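Local coordinates for protein putative aminooxidase (Propionibacterium acnes, PDB 2BA9) that probably isomerises polyunsaturated fatty acids such as linoleic acid to conjugated linoleic acid, using a bound flavin-adenine dinucleotide (FAD) cofactor, at residues V42-S48 with G204-E210. Coordinates in Å, arbitrary orientation, origin at the centre of the assembly. Residue numbers count along the deposited sequence, not the author numbering.
With FAD (flavin-adenine dinucleotide), chain D.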
ATOM      1  N   VAL A  42      10.029  10.945   7.322  1.00 24.78           N
ATOM      2  CA  VAL A  42       8.587  10.772   7.420  1.00 24.37           C
ATOM      3  C   VAL A  42       8.016  10.514   6.015  1.00 24.86           C
ATOM      4  O   VAL A  42       8.535  11.005   5.015  1.00 24.34           O
ATOM      5  CB  VAL A  42       7.908  12.009   8.089  1.00 24.52           C
ATOM      6  CG1 VAL A  42       8.534  12.322   9.453  1.00 22.14           C
ATOM      7  CG2 VAL A  42       7.946  13.234   7.167  1.00 24.32           C
ATOM      8  N   GLY A  43       6.938   9.741   5.956  1.00 25.20           N
ATOM      9  CA  GLY A  43       6.309   9.385   4.700  1.00 24.77           C
ATOM     10  C   GLY A  43       6.262   7.884   4.481  1.00 24.87           C
ATOM     11  O   GLY A  43       5.470   7.391   3.650  1.00 23.80           O
ATOM     12  N   GLY A  44       7.102   7.151   5.221  1.00 25.06           N
ATOM     13  CA  GLY A  44       7.230   5.702   5.035  1.00 25.06           C
ATOM     14  C   GLY A  44       7.469   5.290   3.584  1.00 25.20           C
ATOM     15  O   GLY A  44       8.526   5.596   3.000  1.00 25.01           O
ATOM     16  N   LYS A  45       6.484   4.606   3.003  1.00 24.56           N
ATOM     17  CA  LYS A  45       6.610   4.057   1.645  1.00 24.68           C
ATOM     18  C   LYS A  45       6.154   5.048   0.553  1.00 24.74           C
ATOM     19  O   LYS A  45       6.180   4.737  -0.644  1.00 24.61           O
ATOM     20  CB  LYS A  45       5.892   2.702   1.538  1.00 24.40           C
ATOM     21  CG  LYS A  45       6.528   1.624   2.421  1.00 23.31           C
ATOM     22  CD  LYS A  45       6.100   0.221   2.020  1.00 22.96           C
ATOM     23  CE  LYS A  45       4.676  -0.093   2.486  1.00 23.11           C
ATOM     24  NZ  LYS A  45       4.597  -0.330   3.959  1.00 21.07           N
ATOM     25  N   CYS A  46       5.738   6.235   0.985  1.00 25.00           N
ATOM     26  CA  CYS A  46       5.747   7.422   0.135  1.00 25.51           C
ATOM     27  C   CYS A  46       7.131   8.027   0.291  1.00 25.48           C
ATOM     28  O   CYS A  46       7.383   8.782   1.239  1.00 25.76           O
ATOM     29  CB  CYS A  46       4.685   8.415   0.560  1.00 25.64           C
ATOM     30  SG  CYS A  46       3.016   7.804   0.322  1.00 26.87           S
ATOM     31  N   HIS A  47       8.021   7.675  -0.634  1.00 25.30           N
ATOM     32  CA  HIS A  47       9.452   7.933  -0.482  1.00 25.40           C
ATOM     33  C   HIS A  47      10.020   8.439  -1.779  1.00 25.42           C
ATOM     34  O   HIS A  47      10.154   7.673  -2.748  1.00 25.48           O
ATOM     35  CB  HIS A  47      10.161   6.652  -0.065  1.00 25.41           C
ATOM     36  CG  HIS A  47      11.513   6.874   0.528  1.00 26.78           C
ATOM     37  ND1 HIS A  47      11.691   7.445   1.769  1.00 27.99           N
ATOM     38  CD2 HIS A  47      12.751   6.600   0.057  1.00 26.64           C
ATOM     39  CE1 HIS A  47      12.983   7.508   2.038  1.00 27.79           C
ATOM     40  NE2 HIS A  47      13.647   6.994   1.020  1.00 26.76           N
ATOM     41  N   SER A  48      10.399   9.715  -1.779  1.00 25.44           N
ATOM     42  CA  SER A  48      10.749  10.432  -2.997  1.00 25.71           C
ATOM     43  C   SER A  48      12.125  11.122  -2.900  1.00 25.85           C
ATOM     44  O   SER A  48      12.203  12.314  -2.608  1.00 25.26           O
ATOM     45  CB  SER A  48       9.660  11.469  -3.292  1.00 25.94           C
ATOM     46  OG  SER A  48       8.365  10.931  -3.047  1.00 25.97           O
ATOM     47  N   GLY A 204       6.977  14.578  -5.609  1.00 24.60           N
ATOM     48  CA  GLY A 204       6.853  13.239  -5.062  1.00 24.53           C
ATOM     49  C   GLY A 204       5.726  13.066  -4.065  1.00 24.53           C
ATOM     50  O   GLY A 204       5.285  14.041  -3.423  1.00 23.47           O
ATOM     51  N   THR A 205       5.253  11.824  -3.941  1.00 24.63           N
ATOM     52  CA  THR A 205       4.210  11.516  -2.980  1.00 25.19           C
ATOM     53  C   THR A 205       4.701  11.862  -1.565  1.00 25.18           C
ATOM     54  O   THR A 205       3.901  12.277  -0.731  1.00 25.15           O
ATOM     55  CB  THR A 205       3.735  10.044  -3.044  1.00 25.14           C
ATOM     56  OG1 THR A 205       4.859   9.164  -2.931  1.00 27.88           O
ATOM     57  CG2 THR A 205       3.003   9.756  -4.351  1.00 25.07           C
ATOM     58  N   GLN A 206       6.013  11.740  -1.316  1.00 24.83           N
ATOM     59  CA  GLN A 206       6.568  12.007   0.017  1.00 24.75           C
ATOM     60  C   GLN A 206       6.355  13.462   0.458  1.00 24.79           C
ATOM     61  O   GLN A 206       6.151  13.724   1.641  1.00 24.07           O
ATOM     62  CB  GLN A 206       8.055  11.657   0.065  1.00 24.89           C
ATOM     63  CG  GLN A 206       8.686  11.778   1.470  1.00 25.34           C
ATOM     64  CD  GLN A 206      10.152  11.361   1.522  1.00 26.23           C
ATOM     65  OE1 GLN A 206      10.860  11.388   0.502  1.00 27.02           O
ATOM     66  NE2 GLN A 206      10.616  10.965   2.715  1.00 24.05           N
ATOM     67  N   ALA A 207       6.372  14.394  -0.504  1.00 24.90           N
ATOM     68  CA  ALA A 207       6.344  15.834  -0.212  1.00 25.15           C
ATOM     69  C   ALA A 207       5.186  16.260   0.678  1.00 25.47           C
ATOM     70  O   ALA A 207       5.381  17.015   1.621  1.00 25.41           O
ATOM     71  CB  ALA A 207       6.313  16.641  -1.508  1.00 25.01           C
ATOM     72  N   MET A 208       3.979  15.788   0.357  1.00 25.37           N
ATOM     73  CA  MET A 208       2.776  16.218   1.061  1.00 25.68           C
ATOM     74  C   MET A 208       2.675  15.679   2.490  1.00 25.53           C
ATOM     75  O   MET A 208       2.028  16.282   3.340  1.00 25.36           O
ATOM     76  CB  MET A 208       1.510  15.867   0.256  1.00 25.97           C
ATOM     77  CG  MET A 208       1.283  14.383  -0.027  1.00 26.99           C
ATOM     78  SD  MET A 208       0.168  14.156  -1.444  1.00 27.49           S
ATOM     79  CE  MET A 208       0.164  12.357  -1.609  1.00 26.17           C
ATOM     80  N   PHE A 209       3.310  14.544   2.750  1.00 25.70           N
ATOM     81  CA  PHE A 209       3.380  14.003   4.098  1.00 25.64           C
ATOM     82  C   PHE A 209       4.508  14.666   4.901  1.00 25.47           C
ATOM     83  O   PHE A 209       4.409  14.817   6.113  1.00 25.49           O
ATOM     84  CB  PHE A 209       3.518  12.492   4.042  1.00 25.60           C
ATOM     85  CG  PHE A 209       2.304  11.814   3.498  1.00 25.83           C
ATOM     86  CD1 PHE A 209       1.133  11.735   4.262  1.00 27.59           C
ATOM     87  CD2 PHE A 209       2.301  11.294   2.219  1.00 26.31           C
ATOM     88  CE1 PHE A 209      -0.020  11.122   3.762  1.00 26.78           C
ATOM     89  CE2 PHE A 209       1.167  10.677   1.712  1.00 27.14           C
ATOM     90  CZ  PHE A 209      -0.002  10.582   2.489  1.00 26.35           C
ATOM     91  N   GLU A 210       5.573  15.083   4.219  1.00 25.35           N
ATOM     92  CA  GLU A 210       6.560  15.949   4.857  1.00 25.11           C
ATOM     93  C   GLU A 210       5.873  17.242   5.296  1.00 25.33           C
ATOM     94  O   GLU A 210       6.001  17.661   6.444  1.00 26.06           O
ATOM     95  CB  GLU A 210       7.744  16.216   3.922  1.00 25.16           C
ATOM     96  CG  GLU A 210       8.592  14.986   3.703  1.00 24.80           C
ATOM     97  CD  GLU A 210       9.682  15.165   2.654  1.00 24.39           C
ATOM     98  OE1 GLU A 210       9.485  15.859   1.628  1.00 23.27           O
ATOM     99  OE2 GLU A 210      10.739  14.554   2.847  1.00 25.89           O
TER
HETATM  100  PA  FAD D 500       4.324   2.853   5.859  1.00 19.59           P
HETATM  101  O1A FAD D 500       4.177   3.739   4.658  1.00 19.96           O
HETATM  102  O2A FAD D 500       5.142   1.590   5.678  1.00 19.83           O
HETATM  103  O5B FAD D 500       5.038   3.688   7.024  1.00 20.92           O
HETATM  104  C5B FAD D 500       5.220   3.048   8.265  1.00 23.05           C
HETATM  105  C4B FAD D 500       6.111   3.887   9.156  1.00 23.62           C
HETATM  106  O4B FAD D 500       6.245   3.241  10.406  1.00 24.57           O
HETATM  107  C3B FAD D 500       7.504   4.081   8.554  1.00 23.93           C
HETATM  108  O3B FAD D 500       7.822   5.454   8.510  1.00 23.63           O
HETATM  109  C2B FAD D 500       8.402   3.284   9.470  1.00 24.35           C
HETATM  110  O2B FAD D 500       9.745   3.769   9.498  1.00 24.46           O
HETATM  111  C1B FAD D 500       7.601   3.310  10.784  1.00 24.38           C
HETATM  112  N9A FAD D 500       8.004   2.190  11.653  1.00 23.97           N
HETATM  113  C8A FAD D 500       8.040   0.849  11.333  1.00 24.64           C
HETATM  114  N7A FAD D 500       8.497   0.154  12.412  1.00 23.58           N
HETATM  115  C5A FAD D 500       8.751   1.038  13.417  1.00 24.46           C
HETATM  116  C6A FAD D 500       9.246   0.895  14.729  1.00 23.92           C
HETATM  117  N6A FAD D 500       9.198  -0.338  15.329  1.00 23.78           N
HETATM  118  N1A FAD D 500       9.365   2.028  15.526  1.00 24.67           N
HETATM  119  C2A FAD D 500       9.067   3.291  15.034  1.00 25.15           C
HETATM  120  N3A FAD D 500       8.586   3.419  13.738  1.00 24.60           N
HETATM  121  C4A FAD D 500       8.449   2.324  12.938  1.00 24.25           C
HETATM  122  N1  FAD D 500      -0.076   3.641  -2.428  1.00 25.89           N
HETATM  123  C2  FAD D 500      -1.075   4.242  -3.167  1.00 28.77           C
HETATM  124  O2  FAD D 500      -2.043   4.745  -2.596  1.00 25.85           O
HETATM  125  N3  FAD D 500      -0.998   4.251  -4.546  1.00 29.83           N
HETATM  126  C4  FAD D 500       0.088   3.689  -5.184  1.00 29.28           C
HETATM  127  O4  FAD D 500       0.135   3.730  -6.424  1.00 30.85           O
HETATM  128  C4X FAD D 500       1.108   3.092  -4.437  1.00 27.21           C
HETATM  129  N5  FAD D 500       2.201   2.497  -5.043  1.00 24.38           N
HETATM  130  C5X FAD D 500       3.287   2.053  -4.313  1.00 24.27           C
HETATM  131  C6  FAD D 500       4.433   1.591  -4.956  1.00 23.47           C
HETATM  132  C7  FAD D 500       5.534   1.182  -4.206  1.00 23.93           C
HETATM  133  C7M FAD D 500       6.759   0.706  -4.934  1.00 23.84           C
HETATM  134  C8  FAD D 500       5.481   1.225  -2.815  1.00 23.67           C
HETATM  135  C8M FAD D 500       6.636   0.793  -1.964  1.00 22.83           C
HETATM  136  C9  FAD D 500       4.329   1.683  -2.182  1.00 23.66           C
HETATM  137  C9A FAD D 500       3.216   2.092  -2.918  1.00 24.16           C
HETATM  138  N10 FAD D 500       2.033   2.538  -2.300  1.00 23.80           N
HETATM  139  C10 FAD D 500       1.021   3.094  -3.048  1.00 25.30           C
HETATM  140  C1' FAD D 500       1.693   2.125  -0.907  1.00 20.63           C
HETATM  141  C2' FAD D 500       1.852   3.271   0.084  1.00 19.91           C
HETATM  142  O2' FAD D 500       3.097   3.943  -0.072  1.00 21.29           O
HETATM  143  C3' FAD D 500       1.713   2.688   1.481  1.00 20.46           C
HETATM  144  O3' FAD D 500       0.520   1.901   1.548  1.00 20.43           O
HETATM  145  C4' FAD D 500       1.703   3.786   2.531  1.00 20.53           C
HETATM  146  O4' FAD D 500       2.985   4.391   2.656  1.00 24.59           O
HETATM  147  C5' FAD D 500       1.233   3.188   3.850  1.00 21.46           C
HETATM  148  O5' FAD D 500       1.497   4.073   4.901  1.00 20.30           O
HETATM  149  P   FAD D 500       1.633   3.513   6.416  1.00 20.53           P
HETATM  150  O1P FAD D 500       1.981   4.642   7.368  1.00 20.58           O
HETATM  151  O2P FAD D 500       0.352   2.841   6.770  1.00 23.73           O
HETATM  152  O3P FAD D 500       2.861   2.479   6.407  1.00 21.28           O
HETATM  153  O   HOH W   1      11.291  13.196   5.805  1.00 24.56           O
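A single helix side chain, Q206, ties together both ends of the loop V42-S48: its NE2 donates to V42 O (3.1 Å) while its OE1 accepts from S48 N (2.9 Å). S48 returns the bond, OG accepting from Q206 N at 3.0 Å; S48 OG also hydrogen-bonds to E57. With chi1 and chi2 both t, the Q206 side chain is extended and carries its amide to the loop backbone; its CB lies 3.2 Å from C46 O. Between the clamped ends the chain reverses in a type II' turn, closed by C46 N to G43 O (2.9 Å). A side chain on G43 would strike C46 O and crowd Q206; one on G44 would run into FAD O5B. On the helix side of the turn, C46 SG lies 3.7 Å from F209 CE2, an oblique sulfur-aromatic contact that P16 and F408 help enclose. V42 CG2 packs on E210 CA (3.8 Å). The face turned from the helix serves the cofactor: K45 N donates to FAD O1A (3.0 Å), and K45 NZ, salt-bridged to E401, to FAD O2A (2.6 Å). Helix 204-215 thus backs the loop after the second strand of the Rossmann-type FAD domain, whose G43-G44 pair fits the GG motif of flavin amine oxidases.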